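Local atomic coordinates of sporozoite surface protein 2 (Plasmodium vivax, PDB entry 4HQN), a protein that probably serves the malaria sporozoite as a membrane-anchored surface adhesin, binding a divalent metal through its von Willebrand factor type A domain. Residues 24-29 against 101-106; 128-133 against 158-163. The protein carries 4 engineered substitutions. All coordinates share one frame; numbering follows the deposited sequence.

Contact 1. Residues 24-29 against 101-106; sequences LVDGSG and GTTSMT. Engineered in segment 101-106: Ser104 (natural residue Asn). With MN (manganese (II) ion), chain E.
Ser28 and Thr103 meet at the manganese ion, Ser28 OG and Thr103 OG1 each lying 2.2 Å from it. Small hydroxyl side chains suit this work, since they ligate the ion without adding a charge. The two oxygens, 3.1 Å apart, are neighbouring ligands and not a hydrogen-bonded pair. Three waters and Ser30 fill the remaining coordination sites. This is the metal ion-dependent adhesion site (MIDAS) of the von Willebrand factor type A domain, with Asp26, Ser28 and Ser30 forming its Asp-x-Ser-x-Ser signature.

Asp26 acts from the second shell. Its OD1 closes an Asx turn by accepting a hydrogen bond from the backbone N of Ser28 and also receives Ser28 OG at 2.6 Å, on its syn lone pair, so two bonds hold the ligand serine. Asp26 OD2, hydrogen-bonded to Thr133 OG1, lies 3.5 Å from Thr103 CG2. Thr103 has OG1 beside its own backbone N (chi1 -46°), which turns the hydroxyl to the metal and leaves the methyl for Asp26.

Between the backbones, Gly29 N donates to Gly101 O (3.0 Å), the same carbonyl that accepts from a metal-bound water. A side chain on Gly29 would crowd Gly101 N, while Gly101 has a positive phi, which glycine adopts easily.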
# COMPACT_ATOMS: atom_id res chain seq x y z
N LEU A 24 -1.63 7.17 -10.07
CA LEU A 24 -1.75 8.61 -10.34
C LEU A 24 -1.51 8.84 -11.81
O LEU A 24 -0.40 8.66 -12.32
CB LEU A 24 -0.75 9.42 -9.51
CG LEU A 24 -0.66 9.02 -8.04
CD1 LEU A 24 0.33 9.92 -7.29
CD2 LEU A 24 -2.04 9.02 -7.37
N VAL A 25 -2.57 9.23 -12.51
CA VAL A 25 -2.54 9.34 -13.94
C VAL A 25 -2.56 10.81 -14.39
O VAL A 25 -3.49 11.57 -14.08
CB VAL A 25 -3.75 8.61 -14.57
CG1 VAL A 25 -3.68 8.66 -16.09
CG2 VAL A 25 -3.83 7.18 -14.05
N ASP A 26 -1.53 11.19 -15.14
CA ASP A 26 -1.44 12.55 -15.70
C ASP A 26 -2.53 12.74 -16.76
O ASP A 26 -2.49 12.11 -17.80
CB ASP A 26 -0.06 12.72 -16.35
CG ASP A 26 0.25 14.17 -16.70
OD1 ASP A 26 -0.68 14.95 -17.01
OD2 ASP A 26 1.45 14.53 -16.67
N GLY A 27 -3.49 13.62 -16.50
CA GLY A 27 -4.52 13.91 -17.48
C GLY A 27 -4.44 15.31 -18.09
O GLY A 27 -5.44 15.86 -18.56
N SER A 28 -3.24 15.89 -18.09
CA SER A 28 -3.06 17.30 -18.47
C SER A 28 -2.89 17.50 -19.97
O SER A 28 -2.64 16.55 -20.72
CB SER A 28 -1.84 17.88 -17.74
OG SER A 28 -0.64 17.30 -18.20
N GLY A 29 -3.01 18.75 -20.41
CA GLY A 29 -2.97 19.08 -21.83
C GLY A 29 -1.68 18.70 -22.52
O GLY A 29 -1.66 18.49 -23.73
N GLY A 101 -5.31 21.30 -19.72
CA GLY A 101 -4.95 22.05 -18.54
C GLY A 101 -3.54 21.81 -18.02
O GLY A 101 -2.68 21.26 -18.71
N THR A 102 -3.32 22.26 -16.79
CA THR A 102 -2.00 22.19 -16.19
C THR A 102 -1.84 20.84 -15.50
O THR A 102 -2.63 19.92 -15.74
CB THR A 102 -1.74 23.42 -15.27
OG1 THR A 102 -2.83 23.59 -14.36
CG2 THR A 102 -1.60 24.71 -16.10
N THR A 103 -0.83 20.70 -14.65
CA THR A 103 -0.38 19.38 -14.24
C THR A 103 -0.13 19.31 -12.73
O THR A 103 1.01 19.48 -12.27
CB THR A 103 0.92 19.02 -15.01
OG1 THR A 103 0.76 19.35 -16.40
CG2 THR A 103 1.26 17.52 -14.86
N SER A 104 -1.21 19.07 -11.98
CA SER A 104 -1.16 19.06 -10.50
C SER A 104 -0.50 17.82 -9.92
O SER A 104 -1.12 17.11 -9.11
CB SER A 104 -2.57 19.12 -9.93
OG SER A 104 -3.12 20.41 -10.03
N MET A 105 0.74 17.57 -10.30
CA MET A 105 1.43 16.36 -9.87
C MET A 105 1.69 16.35 -8.36
O MET A 105 1.49 15.32 -7.71
CB MET A 105 2.74 16.19 -10.63
CG MET A 105 3.44 14.88 -10.34
SD MET A 105 5.07 14.76 -11.10
CE MET A 105 4.57 14.73 -12.82
N THR A 106 2.10 17.48 -7.81
CA THR A 106 2.35 17.60 -6.37
C THR A 106 1.07 17.35 -5.59
O THR A 106 1.07 16.68 -4.57
CB THR A 106 2.91 19.00 -5.99
OG1 THR A 106 4.18 19.19 -6.63
CG2 THR A 106 3.09 19.12 -4.49
MN MN E . 1.25 18.45 -18.36
O HOH W 1 0.09 20.04 -19.19
O HOH W 2 2.41 16.70 -17.70
O HOH W 3 2.98 19.74 -18.33

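Contact 2. Residues 128-133 against 158-163; sequences LVILMT and AVIGIG
Met132 and Ile162 make a close apolar contact between the two segments, the methionine CG lying 3.5 Å from Ile162 CG2, with Ile162 CD1 nearly as close. The side chains cross at about a right angle. Ile162 holds CG1 between its backbone N and carbonyl carbon (chi1 52°), a rotamer that brings CG1 against the backbone of Thr133 and CD1 back to Met132. Met132 itself runs out extended and then bends at its last torsion (chi3 -58°), so that CE comes to 4.1 Å from Ile160 CD1; these two side chains lie side by side and point the same way. A flexible, unbranched methionine can follow such a path between bulky neighbours. Ile160 CD1 also reaches Ile130 CG2 at 3.6 Å, its long branch spanning two residues of the neighbouring strand.

The backbones are parallel strands joined by helix 140-151 in a beta-alpha-beta unit of the Rossmann-like von Willebrand factor type A fold. Their bonds alternate in direction, from Ala158 N to Val129 O through to Thr133 N to Ile160 O. Beyond the strand, Ile162 N still reaches Thr133 O at 3.1 Å, but from well above the carbonyl plane.

Ile130, Met132, Ala158 and Ile160 face helices 33-49 and 192-203, where the small Ala158 packs against Ile199. On the other face, Leu131 CB lies 4.5 Å from Val159 CG2, and both side chains pack on helix 168-175. The beta-branched Val159 suits an extended strand, and its CG1 lies 3.6 Å from Leu131 O. Thr133, on that face too, sends its hydroxyl to Asp26, while its methyl CG2 comes 4.4 Å from Val159 CG1.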
# COMPACT_ATOMS: atom_id res chain seq x y z
N LEU A 128 2.23 1.44 -2.44
CA LEU A 128 2.84 1.52 -3.75
C LEU A 128 2.16 2.57 -4.61
O LEU A 128 0.96 2.51 -4.84
CB LEU A 128 2.81 0.15 -4.45
CG LEU A 128 3.18 0.18 -5.94
CD1 LEU A 128 4.66 0.53 -6.17
CD2 LEU A 128 2.83 -1.14 -6.61
N VAL A 129 2.94 3.54 -5.05
CA VAL A 129 2.45 4.57 -5.92
C VAL A 129 2.94 4.26 -7.31
O VAL A 129 4.13 4.01 -7.51
CB VAL A 129 3.01 5.96 -5.52
CG1 VAL A 129 2.64 6.99 -6.60
CG2 VAL A 129 2.47 6.36 -4.18
N ILE A 130 2.02 4.24 -8.27
CA ILE A 130 2.40 4.21 -9.67
C ILE A 130 2.07 5.57 -10.30
O ILE A 130 0.91 5.96 -10.40
CB ILE A 130 1.69 3.07 -10.44
CG1 ILE A 130 2.11 1.70 -9.89
CG2 ILE A 130 1.98 3.18 -11.92
CD1 ILE A 130 1.33 0.52 -10.50
N LEU A 131 3.11 6.31 -10.67
CA LEU A 131 2.97 7.66 -11.22
C LEU A 131 3.13 7.60 -12.73
O LEU A 131 4.20 7.27 -13.24
CB LEU A 131 4.02 8.60 -10.62
CG LEU A 131 4.01 10.05 -11.12
CD1 LEU A 131 2.75 10.81 -10.72
CD2 LEU A 131 5.24 10.79 -10.61
N MET A 132 2.05 7.91 -13.43
CA MET A 132 2.03 7.82 -14.88
C MET A 132 1.97 9.24 -15.43
O MET A 132 0.95 9.91 -15.29
CB MET A 132 0.78 7.01 -15.29
CG MET A 132 0.78 6.43 -16.68
SD MET A 132 -0.60 5.28 -16.94
CE MET A 132 -0.28 4.11 -15.66
N THR A 133 3.06 9.71 -16.02
CA THR A 133 3.21 11.12 -16.38
C THR A 133 4.21 11.35 -17.52
O THR A 133 5.02 10.47 -17.81
CB THR A 133 3.62 11.97 -15.15
OG1 THR A 133 3.81 13.33 -15.56
CG2 THR A 133 4.90 11.46 -14.56
N ALA A 158 6.86 3.83 -8.44
CA ALA A 158 7.29 3.50 -9.79
C ALA A 158 6.72 4.52 -10.76
O ALA A 158 5.62 5.05 -10.56
CB ALA A 158 6.86 2.09 -10.17
N VAL A 159 7.47 4.83 -11.81
CA VAL A 159 7.06 5.84 -12.78
C VAL A 159 6.88 5.16 -14.12
O VAL A 159 7.72 4.36 -14.55
CB VAL A 159 8.10 6.98 -12.88
CG1 VAL A 159 7.66 8.06 -13.87
CG2 VAL A 159 8.29 7.60 -11.53
N ILE A 160 5.76 5.47 -14.76
CA ILE A 160 5.52 5.02 -16.13
C ILE A 160 5.38 6.27 -17.00
O ILE A 160 4.51 7.12 -16.77
CB ILE A 160 4.28 4.12 -16.20
CG1 ILE A 160 4.49 2.90 -15.32
CG2 ILE A 160 3.97 3.70 -17.65
CD1 ILE A 160 3.25 2.11 -15.08
N GLY A 161 6.30 6.42 -17.94
CA GLY A 161 6.26 7.55 -18.85
C GLY A 161 5.14 7.38 -19.87
O GLY A 161 5.02 6.32 -20.50
N ILE A 162 4.31 8.40 -20.01
CA ILE A 162 3.32 8.47 -21.06
C ILE A 162 3.37 9.86 -21.69
O ILE A 162 4.07 10.73 -21.18
CB ILE A 162 1.90 8.25 -20.52
CG1 ILE A 162 1.63 9.20 -19.35
CG2 ILE A 162 1.72 6.82 -20.06
CD1 ILE A 162 0.14 9.21 -18.93
N GLY A 163 2.65 10.06 -22.79
CA GLY A 163 2.52 11.38 -23.40
C GLY A 163 3.37 11.57 -24.63
O GLY A 163 4.32 10.83 -24.86

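How the contacts relate
The centres of contacts 1 and 2 lie about 11 Å apart within one von Willebrand factor type A domain, and contact 1 is complete before contact 2 begins along the chain. Strands 19-26 and 126-133 are neighbours in the central sheet, so the two contacts share a seam: probable backbone hydrogen bonds run from Asp26 N to Met132 O and from Met132 N to Leu24 O, each 2.8 Å. Helix 105-118, entered from the metal-binding loop, leads on to strand 126-133. Contact 2 is buried within the sheet, while contact 1 sits at the C-terminal ends of its strands, where the loops carry the metal site.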